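Local structure of nitrite oxidoreductase subunit A (Kuenenia stuttgartiensis, 7B04) at residues 63-69 with 699-703; 75-79 with 89-94. The protein is a NarG-like subunit of the molybdopterin oxidoreductase family that binds a molybdenum atom, two MD1 groups and an iron-sulfur cluster. The contacts are given in a common frame with arbitrary orientation. Numbering follows the deposited sequence.

Contact 1 (63-69 with 699-703). With SF4 (iron/sulfur cluster), chain C; MD1 (phosphoric acid 4-(2-amino-4-oxo-3,4,5,6,-tetrahydro-pteridin-6-yl)-2-hydroxy-3,4-dimercapto-but-3-en-yl ester guanylate ester), chain D.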
ATOM      1  N   PHE B  63     -20.428  12.186   1.005  1.00 25.95           N
ATOM      2  CA  PHE B  63     -21.197  10.954   0.969  1.00 22.08           C
ATOM      3  C   PHE B  63     -20.348   9.828   1.529  1.00 28.29           C
ATOM      4  O   PHE B  63     -19.142   9.974   1.755  1.00 31.83           O
ATOM      5  CB  PHE B  63     -21.744  10.683  -0.454  1.00 24.61           C
ATOM      6  CG  PHE B  63     -20.771  10.056  -1.420  1.00 25.89           C
ATOM      7  CD1 PHE B  63     -20.168  10.823  -2.405  1.00 28.10           C
ATOM      8  CD2 PHE B  63     -20.532   8.695  -1.409  1.00 28.76           C
ATOM      9  CE1 PHE B  63     -19.299  10.245  -3.324  1.00 24.29           C
ATOM     10  CE2 PHE B  63     -19.665   8.118  -2.321  1.00 32.21           C
ATOM     11  CZ  PHE B  63     -19.051   8.894  -3.280  1.00 26.59           C
ATOM     12  N   THR B  64     -21.015   8.713   1.809  1.00 30.03           N
ATOM     13  CA  THR B  64     -20.407   7.594   2.511  1.00 24.11           C
ATOM     14  C   THR B  64     -20.611   6.272   1.780  1.00 24.54           C
ATOM     15  O   THR B  64     -21.729   5.953   1.369  1.00 34.26           O
ATOM     16  CB  THR B  64     -21.005   7.529   3.922  1.00 32.48           C
ATOM     17  OG1 THR B  64     -20.360   8.499   4.756  1.00 26.63           O
ATOM     18  CG2 THR B  64     -20.853   6.169   4.518  1.00 35.56           C
ATOM     19  N   TYR B  65     -19.534   5.499   1.632  1.00 20.64           N
ATOM     20  CA  TYR B  65     -19.597   4.159   1.056  1.00 22.41           C
ATOM     21  C   TYR B  65     -18.629   3.259   1.820  1.00 26.79           C
ATOM     22  O   TYR B  65     -18.018   3.665   2.814  1.00 29.98           O
ATOM     23  CB  TYR B  65     -19.293   4.156  -0.449  1.00 25.42           C
ATOM     24  CG  TYR B  65     -17.880   4.551  -0.808  1.00 28.97           C
ATOM     25  CD1 TYR B  65     -17.464   5.871  -0.727  1.00 30.71           C
ATOM     26  CD2 TYR B  65     -16.955   3.597  -1.220  1.00 33.57           C
ATOM     27  CE1 TYR B  65     -16.177   6.235  -1.059  1.00 31.06           C
ATOM     28  CE2 TYR B  65     -15.661   3.952  -1.545  1.00 33.65           C
ATOM     29  CZ  TYR B  65     -15.278   5.273  -1.461  1.00 29.31           C
ATOM     30  OH  TYR B  65     -13.994   5.641  -1.786  1.00 35.60           O
ATOM     31  N   CYS B  66     -18.490   2.024   1.344  1.00 25.47           N
ATOM     32  CA  CYS B  66     -17.598   1.034   1.934  1.00 31.37           C
ATOM     33  C   CYS B  66     -16.633   0.544   0.863  1.00 35.19           C
ATOM     34  O   CYS B  66     -17.063   0.060  -0.190  1.00 32.13           O
ATOM     35  CB  CYS B  66     -18.391  -0.136   2.522  1.00 34.38           C
ATOM     36  SG  CYS B  66     -17.379  -1.479   3.196  1.00 35.50           S
ATOM     37  N   CYS B  67     -15.334   0.680   1.127  1.00 34.37           N
ATOM     38  CA  CYS B  67     -14.303   0.122   0.260  1.00 32.32           C
ATOM     39  C   CYS B  67     -14.132  -1.356   0.588  1.00 28.23           C
ATOM     40  O   CYS B  67     -13.823  -1.703   1.734  1.00 34.74           O
ATOM     41  CB  CYS B  67     -12.992   0.883   0.451  1.00 27.01           C
ATOM     42  SG  CYS B  67     -11.598   0.263  -0.514  1.00 33.49           S
ATOM     43  N   SER B  68     -14.368  -2.234  -0.385  1.00 27.41           N
ATOM     44  CA  SER B  68     -14.377  -3.677  -0.133  1.00 38.52           C
ATOM     45  C   SER B  68     -13.613  -4.451  -1.205  1.00 36.92           C
ATOM     46  O   SER B  68     -14.206  -5.188  -2.001  1.00 38.56           O
ATOM     47  CB  SER B  68     -15.821  -4.169  -0.027  1.00 28.95           C
ATOM     48  OG  SER B  68     -15.863  -5.497   0.437  1.00 32.58           O
ATOM     49  N   PRO B  69     -12.283  -4.287  -1.274  1.00 29.69           N
ATOM     50  CA  PRO B  69     -11.513  -5.013  -2.294  1.00 34.24           C
ATOM     51  C   PRO B  69     -10.843  -6.303  -1.835  1.00 39.20           C
ATOM     52  O   PRO B  69      -9.736  -6.559  -2.306  1.00 56.53           O
ATOM     53  CB  PRO B  69     -10.448  -3.986  -2.684  1.00 36.90           C
ATOM     54  CG  PRO B  69     -10.146  -3.308  -1.383  1.00 32.41           C
ATOM     55  CD  PRO B  69     -11.443  -3.289  -0.586  1.00 32.00           C
ATOM     56  N   SER B 699     -18.545   0.352  -9.596  1.00 26.98           N
ATOM     57  CA  SER B 699     -17.616   0.319  -8.478  1.00 26.39           C
ATOM     58  C   SER B 699     -18.367   0.623  -7.182  1.00 27.93           C
ATOM     59  O   SER B 699     -19.576   0.870  -7.176  1.00 31.46           O
ATOM     60  CB  SER B 699     -16.477   1.311  -8.707  1.00 28.73           C
ATOM     61  OG  SER B 699     -16.956   2.643  -8.731  1.00 29.34           O
ATOM     62  N   TRP B 700     -17.640   0.608  -6.062  1.00 28.68           N
ATOM     63  CA  TRP B 700     -18.294   0.787  -4.770  1.00 29.46           C
ATOM     64  C   TRP B 700     -18.921   2.166  -4.626  1.00 25.33           C
ATOM     65  O   TRP B 700     -19.826   2.338  -3.803  1.00 28.84           O
ATOM     66  CB  TRP B 700     -17.310   0.547  -3.623  1.00 28.55           C
ATOM     67  CG  TRP B 700     -16.507  -0.699  -3.764  1.00 25.68           C
ATOM     68  CD1 TRP B 700     -16.979  -1.975  -3.875  1.00 30.99           C
ATOM     69  CD2 TRP B 700     -15.083  -0.792  -3.796  1.00 26.80           C
ATOM     70  NE1 TRP B 700     -15.930  -2.857  -3.982  1.00 33.06           N
ATOM     71  CE2 TRP B 700     -14.755  -2.154  -3.934  1.00 30.65           C
ATOM     72  CE3 TRP B 700     -14.050   0.146  -3.723  1.00 24.56           C
ATOM     73  CZ2 TRP B 700     -13.441  -2.600  -4.004  1.00 33.48           C
ATOM     74  CZ3 TRP B 700     -12.747  -0.298  -3.791  1.00 27.26           C
ATOM     75  CH2 TRP B 700     -12.453  -1.656  -3.931  1.00 29.39           C
ATOM     76  N   VAL B 701     -18.468   3.151  -5.408  1.00 23.72           N
ATOM     77  CA  VAL B 701     -19.041   4.492  -5.331  1.00 28.97           C
ATOM     78  C   VAL B 701     -20.136   4.727  -6.358  1.00 25.59           C
ATOM     79  O   VAL B 701     -20.789   5.782  -6.318  1.00 29.47           O
ATOM     80  CB  VAL B 701     -17.970   5.586  -5.523  1.00 26.17           C
ATOM     81  CG1 VAL B 701     -16.946   5.518  -4.417  1.00 20.35           C
ATOM     82  CG2 VAL B 701     -17.307   5.447  -6.884  1.00 25.64           C
ATOM     83  N   GLU B 702     -20.360   3.794  -7.278  1.00 24.34           N
ATOM     84  CA  GLU B 702     -21.426   3.931  -8.261  1.00 28.22           C
ATOM     85  C   GLU B 702     -22.469   2.831  -8.113  1.00 30.67           C
ATOM     86  O   GLU B 702     -23.076   2.403  -9.093  1.00 30.11           O
ATOM     87  CB  GLU B 702     -20.870   3.924  -9.682  1.00 22.16           C
ATOM     88  CG  GLU B 702     -19.458   4.448  -9.821  1.00 24.07           C
ATOM     89  CD  GLU B 702     -18.807   3.989 -11.108  1.00 22.81           C
ATOM     90  OE1 GLU B 702     -18.131   2.940 -11.094  1.00 25.60           O
ATOM     91  OE2 GLU B 702     -18.987   4.666 -12.141  1.00 17.79           O
ATOM     92  N   PHE B 703     -22.743   2.396  -6.887  1.00 34.20           N
ATOM     93  CA  PHE B 703     -23.707   1.323  -6.698  1.00 25.62           C
ATOM     94  C   PHE B 703     -25.106   1.910  -6.800  1.00 31.56           C
ATOM     95  O   PHE B 703     -25.420   2.897  -6.130  1.00 38.25           O
ATOM     96  CB  PHE B 703     -23.519   0.650  -5.338  1.00 28.35           C
ATOM     97  CG  PHE B 703     -22.486  -0.444  -5.324  1.00 26.37           C
ATOM     98  CD1 PHE B 703     -21.964  -0.951  -6.500  1.00 25.98           C
ATOM     99  CD2 PHE B 703     -22.054  -0.979  -4.123  1.00 24.54           C
ATOM    100  CE1 PHE B 703     -21.019  -1.961  -6.474  1.00 27.46           C
ATOM    101  CE2 PHE B 703     -21.112  -1.987  -4.092  1.00 21.04           C
ATOM    102  CZ  PHE B 703     -20.593  -2.479  -5.268  1.00 25.93           C
TER
HETATM  103 FE1  SF4 C5804      -8.703  -1.597   2.316  1.00 38.13          FE
HETATM  104 FE2  SF4 C5804     -10.315   0.385   1.351  1.00 39.61          FE
HETATM  105 FE3  SF4 C5804      -7.923   1.014   2.521  1.00 46.25          FE
HETATM  106 FE4  SF4 C5804      -9.982   0.086   4.056  1.00 47.32          FE
HETATM  107  S1  SF4 C5804      -9.927   2.028   2.867  1.00 49.53           S
HETATM  108  S2  SF4 C5804      -7.802  -0.575   4.148  1.00 25.16           S
HETATM  109  S3  SF4 C5804     -10.953  -1.395   2.627  1.00 35.61           S
HETATM  110  S4  SF4 C5804      -8.238  -0.179   0.600  1.00 22.93           S
HETATM  111  PB  MD1 D5801      -8.110 -11.661  -6.439  1.00 31.83           P
HETATM  112  O3B MD1 D5801      -7.460 -10.157  -6.302  1.00 39.43           O
HETATM  113  O1B MD1 D5801      -8.066 -12.059  -7.894  1.00 37.62           O
HETATM  114  O2B MD1 D5801      -9.547 -11.621  -5.978  1.00 32.62           O
HETATM  115  O3A MD1 D5801      -7.304 -12.789  -5.538  1.00 35.76           O
HETATM  116  C10 MD1 D5801      -6.498 -12.431  -4.453  1.00 36.96           C
HETATM  117  C11 MD1 D5801      -5.250 -13.362  -4.414  1.00 28.71           C
HETATM  118  O11 MD1 D5801      -4.019 -12.620  -5.132  1.00 37.73           O
HETATM  119  C12 MD1 D5801      -4.968 -13.738  -3.166  1.00 29.53           C
HETATM  120  S12 MD1 D5801      -5.921 -13.017  -1.797  1.00 35.08           S
HETATM  121  C13 MD1 D5801      -3.883 -14.772  -2.743  1.00 34.02           C
HETATM  122  S13 MD1 D5801      -3.779 -15.029  -0.947  1.00 41.75           S
HETATM  123  C14 MD1 D5801      -2.949 -15.531  -3.563  1.00 34.34           C
HETATM  124  N15 MD1 D5801      -1.516 -14.879  -3.270  1.00 36.38           N
HETATM  125  C16 MD1 D5801      -0.490 -15.194  -4.186  1.00 37.04           C
HETATM  126  C15 MD1 D5801       0.914 -14.856  -3.833  1.00 35.49           C
HETATM  127  O14 MD1 D5801       1.150 -14.343  -2.791  1.00 40.56           O
HETATM  128  N17 MD1 D5801       2.017 -15.163  -4.783  1.00 32.40           N
HETATM  129  C17 MD1 D5801       1.706 -15.824  -6.142  1.00 32.67           C
HETATM  130  N16 MD1 D5801       2.783 -16.127  -7.065  1.00 39.15           N
HETATM  131  N18 MD1 D5801       0.285 -16.175  -6.511  1.00 30.24           N
HETATM  132  C20 MD1 D5801      -0.797 -15.890  -5.607  1.00 35.47           C
HETATM  133  N8  MD1 D5801      -2.100 -16.229  -6.003  1.00 34.49           N
HETATM  134  C7  MD1 D5801      -3.276 -15.805  -5.007  1.00 32.64           C
HETATM  135  PA  MD1 D5801      -8.157  -8.806  -6.947  1.00 29.31           P
HETATM  136  O1A MD1 D5801      -7.765  -7.583  -6.155  1.00 40.43           O
HETATM  137  O2A MD1 D5801      -7.663  -8.673  -8.357  1.00 24.53           O
HETATM  138  O5' MD1 D5801      -9.797  -8.894  -7.054  1.00 41.24           O
HETATM  139  C5' MD1 D5801     -10.455  -7.698  -7.372  1.00 40.91           C
HETATM  140  C4' MD1 D5801     -10.787  -7.637  -8.903  1.00 31.61           C
HETATM  141  O4' MD1 D5801     -12.287  -7.272  -9.095  1.00 37.01           O
HETATM  142  C1' MD1 D5801     -12.295  -5.765  -9.494  1.00 37.38           C
HETATM  143  N9  MD1 D5801     -13.274  -4.998  -8.675  1.00 30.30           N
HETATM  144  C4  MD1 D5801     -14.564  -5.245  -8.827  1.00 24.11           C
HETATM  145  N3  MD1 D5801     -15.281  -6.203  -9.708  1.00 34.82           N
HETATM  146  C2  MD1 D5801     -16.735  -6.265  -9.667  1.00 33.21           C
HETATM  147  N2  MD1 D5801     -17.426  -7.200 -10.526  1.00 36.02           N
HETATM  148  N1  MD1 D5801     -17.488  -5.412  -8.783  1.00 26.23           N
HETATM  149  C6  MD1 D5801     -16.791  -4.494  -7.940  1.00 34.93           C
HETATM  150  O6  MD1 D5801     -17.405  -3.790  -7.211  1.00 35.33           O
HETATM  151  C5  MD1 D5801     -15.258  -4.430  -7.985  1.00 28.57           C
HETATM  152  N7  MD1 D5801     -14.374  -3.689  -7.327  1.00 33.95           N
HETATM  153  C8  MD1 D5801     -13.137  -4.032  -7.747  1.00 39.82           C
HETATM  154  C2' MD1 D5801     -11.108  -5.347  -9.305  1.00 38.23           C
HETATM  155  O2' MD1 D5801     -10.760  -4.347 -10.309  1.00 30.80           O
HETATM  156  C3' MD1 D5801     -10.145  -6.686  -9.466  1.00 38.58           C
HETATM  157  O3' MD1 D5801      -9.946  -6.964 -10.883  1.00 28.79           O
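A beta turn of the molybdopterin oxidoreductase fold packs against the strand that leads to a cysteine of the iron-sulfur cluster. The type I turn opens at Ser699, whose O accepts a 3.0 Å hydrogen bond from Glu702 N. Trp700 makes the largest contribution to the interface. Its indole lies against the 66-69 backbone, with Cys67 CA and Ser68 N over one ring face and Pro69 CB 3.3 Å from Trp700 CH2, while Trp700 CZ2 comes within 3.6 Å of MD1 N7. The indole thus touches both backbone and MD1. Cys67 SG, which binds SF4 FE2 at 2.3 Å, lies 3.5 Å from Trp700 CZ3, an oblique sulfur-aromatic contact. Val701 turns CG1 into a CH-pi contact over the Tyr65 ring face, and Phe121 closes in on both side chains. Glu702 points away from the strand; its OE1 accepts hydrogen bonds from Ser699 N and OG and forms a salt bridge with Arg130. At Phe703, MD1 O6 lies at the ring edge, 4.0 Å from Phe703 CZ.

Contact 2 (75-79 with 89-94). With SF4 (iron/sulfur cluster), chain C.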
ATOM      1  N   CYS B  75     -13.464  -0.880   5.106  1.00 34.02           N
ATOM      2  CA  CYS B  75     -13.524   0.405   5.786  1.00 26.41           C
ATOM      3  C   CYS B  75     -14.771   1.186   5.388  1.00 34.91           C
ATOM      4  O   CYS B  75     -15.249   1.111   4.253  1.00 35.37           O
ATOM      5  CB  CYS B  75     -12.275   1.229   5.469  1.00 23.27           C
ATOM      6  SG  CYS B  75     -10.742   0.555   6.144  1.00 42.90           S
ATOM      7  N   ARG B  76     -15.287   1.956   6.344  1.00 40.10           N
ATOM      8  CA  ARG B  76     -16.393   2.870   6.102  1.00 33.00           C
ATOM      9  C   ARG B  76     -15.808   4.223   5.726  1.00 35.85           C
ATOM     10  O   ARG B  76     -15.000   4.789   6.470  1.00 37.06           O
ATOM     11  CB  ARG B  76     -17.287   2.976   7.335  1.00 34.62           C
ATOM     12  CG  ARG B  76     -18.369   4.011   7.200  1.00 37.06           C
ATOM     13  CD  ARG B  76     -19.275   3.689   6.035  1.00 21.57           C
ATOM     14  NE  ARG B  76     -20.176   2.571   6.279  1.00 27.78           N
ATOM     15  CZ  ARG B  76     -21.069   2.139   5.396  1.00 31.21           C
ATOM     16  NH1 ARG B  76     -21.184   2.738   4.218  1.00 29.47           N
ATOM     17  NH2 ARG B  76     -21.855   1.111   5.689  1.00 40.80           N
ATOM     18  N   ILE B  77     -16.223   4.738   4.575  1.00 37.96           N
ATOM     19  CA  ILE B  77     -15.494   5.788   3.882  1.00 29.71           C
ATOM     20  C   ILE B  77     -16.352   7.036   3.725  1.00 28.04           C
ATOM     21  O   ILE B  77     -17.551   6.940   3.446  1.00 27.59           O
ATOM     22  CB  ILE B  77     -15.063   5.243   2.508  1.00 31.12           C
ATOM     23  CG1 ILE B  77     -14.232   3.969   2.688  1.00 34.13           C
ATOM     24  CG2 ILE B  77     -14.326   6.268   1.752  1.00 28.27           C
ATOM     25  CD1 ILE B  77     -12.753   4.186   2.671  1.00 27.98           C
ATOM     26  N   ARG B  78     -15.732   8.208   3.893  1.00 30.48           N
ATOM     27  CA  ARG B  78     -16.374   9.498   3.644  1.00 29.51           C
ATOM     28  C   ARG B  78     -15.607  10.236   2.550  1.00 29.55           C
ATOM     29  O   ARG B  78     -14.451  10.627   2.753  1.00 35.46           O
ATOM     30  CB  ARG B  78     -16.447  10.343   4.915  1.00 30.06           C
ATOM     31  CG  ARG B  78     -17.143  11.676   4.704  1.00 25.50           C
ATOM     32  CD  ARG B  78     -17.372  12.424   6.006  1.00 31.17           C
ATOM     33  NE  ARG B  78     -18.313  11.731   6.881  1.00 36.82           N
ATOM     34  CZ  ARG B  78     -19.635  11.759   6.736  1.00 26.86           C
ATOM     35  NH1 ARG B  78     -20.183  12.446   5.744  1.00 22.96           N
ATOM     36  NH2 ARG B  78     -20.409  11.097   7.585  1.00 36.71           N
ATOM     37  N   ALA B  79     -16.248  10.437   1.402  1.00 24.96           N
ATOM     38  CA  ALA B  79     -15.648  11.108   0.258  1.00 33.71           C
ATOM     39  C   ALA B  79     -16.227  12.511   0.107  1.00 27.99           C
ATOM     40  O   ALA B  79     -17.400  12.747   0.407  1.00 20.95           O
ATOM     41  CB  ALA B  79     -15.866  10.310  -1.031  1.00 29.20           C
ATOM     42  N   VAL B  89     -11.108  11.799  -0.488  1.00 30.65           N
ATOM     43  CA  VAL B  89     -11.781  10.928   0.504  1.00 23.20           C
ATOM     44  C   VAL B  89     -11.141  11.153   1.860  1.00 28.50           C
ATOM     45  O   VAL B  89     -10.100  11.766   1.930  1.00 40.27           O
ATOM     46  CB  VAL B  89     -11.606   9.477   0.070  1.00 25.99           C
ATOM     47  CG1 VAL B  89     -10.402   8.873   0.711  1.00 23.53           C
ATOM     48  CG2 VAL B  89     -12.817   8.643   0.347  1.00 30.54           C
ATOM     49  N   GLU B  90     -11.829  10.772   2.918  1.00 30.25           N
ATOM     50  CA  GLU B  90     -11.212  10.865   4.253  1.00 32.44           C
ATOM     51  C   GLU B  90     -11.860   9.846   5.162  1.00 34.09           C
ATOM     52  O   GLU B  90     -12.909   9.345   4.834  1.00 36.69           O
ATOM     53  CB  GLU B  90     -11.387  12.237   4.879  1.00 34.20           C
ATOM     54  CG  GLU B  90     -10.491  12.445   6.078  1.00 37.12           C
ATOM     55  CD  GLU B  90     -10.317  13.852   6.573  1.00 29.26           C
ATOM     56  OE1 GLU B  90     -10.208  14.020   7.753  1.00 28.22           O
ATOM     57  OE2 GLU B  90     -10.282  14.751   5.770  1.00 29.70           O
ATOM     58  N   GLN B  91     -11.195   9.517   6.247  1.00 28.69           N
ATOM     59  CA  GLN B  91     -11.805   8.605   7.200  1.00 27.71           C
ATOM     60  C   GLN B  91     -13.059   9.230   7.792  1.00 32.75           C
ATOM     61  O   GLN B  91     -13.193  10.454   7.877  1.00 39.03           O
ATOM     62  CB  GLN B  91     -10.836   8.256   8.326  1.00 32.15           C
ATOM     63  CG  GLN B  91      -9.657   7.406   7.910  1.00 38.21           C
ATOM     64  CD  GLN B  91      -8.501   8.237   7.403  1.00 38.15           C
ATOM     65  OE1 GLN B  91      -8.609   9.456   7.269  1.00 34.93           O
ATOM     66  NE2 GLN B  91      -7.376   7.585   7.139  1.00 39.29           N
ATOM     67  N   ASN B  92     -13.994   8.374   8.187  1.00 32.39           N
ATOM     68  CA  ASN B  92     -15.245   8.868   8.736  1.00 30.50           C
ATOM     69  C   ASN B  92     -15.127   9.240  10.207  1.00 27.34           C
ATOM     70  O   ASN B  92     -15.909  10.070  10.682  1.00 27.23           O
ATOM     71  CB  ASN B  92     -16.347   7.823   8.555  1.00 29.05           C
ATOM     72  CG  ASN B  92     -17.720   8.445   8.410  1.00 31.71           C
ATOM     73  OD1 ASN B  92     -17.852   9.663   8.292  1.00 33.08           O
ATOM     74  ND2 ASN B  92     -18.753   7.610   8.419  1.00 32.42           N
ATOM     75  N   TYR B  93     -14.157   8.671  10.923  1.00 31.10           N
ATOM     76  CA  TYR B  93     -14.018   8.859  12.367  1.00 33.16           C
ATOM     77  C   TYR B  93     -15.352   8.559  13.054  1.00 34.22           C
ATOM     78  O   TYR B  93     -15.964   9.406  13.708  1.00 33.69           O
ATOM     79  CB  TYR B  93     -13.512  10.268  12.693  1.00 30.85           C
ATOM     80  CG  TYR B  93     -12.023  10.445  12.476  1.00 30.11           C
ATOM     81  CD1 TYR B  93     -11.118  10.225  13.509  1.00 28.37           C
ATOM     82  CD2 TYR B  93     -11.521  10.829  11.238  1.00 30.38           C
ATOM     83  CE1 TYR B  93      -9.757  10.384  13.314  1.00 25.84           C
ATOM     84  CE2 TYR B  93     -10.160  10.990  11.036  1.00 27.19           C
ATOM     85  CZ  TYR B  93      -9.285  10.767  12.077  1.00 27.77           C
ATOM     86  OH  TYR B  93      -7.932  10.923  11.883  1.00 37.41           O
ATOM     87  N   ASP B  94     -15.801   7.317  12.864  1.00 35.50           N
ATOM     88  CA  ASP B  94     -17.147   6.901  13.226  1.00 36.15           C
ATOM     89  C   ASP B  94     -17.226   5.685  14.139  1.00 34.50           C
ATOM     90  O   ASP B  94     -18.338   5.273  14.487  1.00 34.77           O
ATOM     91  CB  ASP B  94     -17.936   6.587  11.951  1.00 37.45           C
ATOM     92  CG  ASP B  94     -17.215   5.584  11.067  1.00 36.96           C
ATOM     93  OD1 ASP B  94     -16.036   5.278  11.355  1.00 35.38           O
ATOM     94  OD2 ASP B  94     -17.818   5.104  10.087  1.00 37.39           O
TER
HETATM   95 FE1  SF4 C5804      -8.703  -1.597   2.316  1.00 38.13          FE
HETATM   96 FE2  SF4 C5804     -10.315   0.385   1.351  1.00 39.61          FE
HETATM   97 FE3  SF4 C5804      -7.923   1.014   2.521  1.00 46.25          FE
HETATM   98 FE4  SF4 C5804      -9.982   0.086   4.056  1.00 47.32          FE
HETATM   99  S1  SF4 C5804      -9.927   2.028   2.867  1.00 49.53           S
HETATM  100  S2  SF4 C5804      -7.802  -0.575   4.148  1.00 25.16           S
HETATM  101  S3  SF4 C5804     -10.953  -1.395   2.627  1.00 35.61           S
HETATM  102  S4  SF4 C5804      -8.238  -0.179   0.600  1.00 22.93           S
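Backbone hydrogen bonds join the two segments as adjacent antiparallel strands. Arg78 and Glu90 form the hydrogen-bonded pair, Arg78 N giving to Glu90 O at 3.2 Å and Glu90 N to Arg78 O at 2.6 Å. Ala79 and Val89 make the next, non-hydrogen-bonded pair, with CA atoms only 3.9 Å apart, and Val89 CA adds a CA-H...O contact of 3.5 Å to Arg78 O.

Polar side chains tie the strand to the loop that follows its partner strand. Arg78 NE donates to Asn92 OD1 at 2.5 Å, with a weak second bond from Arg78 NH2, while Arg78 NH1 reaches Thr62. Asn92 ND2 in turn bonds Asp94 OD2 at 3.2 Å, so that Arg78, Asn92 and Asp94 form a chain of bonds; Asp94 OD2 is also bonded to Tyr98. The carboxylate of Glu90 leads away from the hairpin to salt bridges with Arg257 and Arg241 of subunit B.

Apolar packing occupies the face bearing Ala79 and Val89, where Ala79 CB lies 3.7 Å from Val89 CG2. Met114 touches both Ile77 and Val89, and Ile77 CD1 approaches SF4 S1 to 3.6 Å.

Cys75, in the 75-79 segment, ligates SF4 FE4 through SG at 2.3 Å. The arrangement is a beta hairpin with a cluster ligand in its 75-79 segment, part of the iron-sulfur site of this molybdopterin oxidoreductase.

Strand 61-66 of contact 1 and both strands of contact 2 belong to one three-stranded antiparallel sheet, and the contact centres are about 11 Å apart: 61-66 lies beside 76-82, which pairs on its other side with 85-91. The join between them is direct, as Tyr65 O lies 2.7 Å from Ile77 N and Phe63 O 3.0 Å from Ala79 N, both probable hydrogen bonds. Along the chain, contact 2 is nested within the long loop closed by contact 1. Together they supply two irons of the same SF4 with cysteines, and a backbone hydrogen bond joins Cys67 and Cys75. From there the surroundings diverge: 699-703 reaches the MD1 guanine, whereas 89-94 faces subunit B.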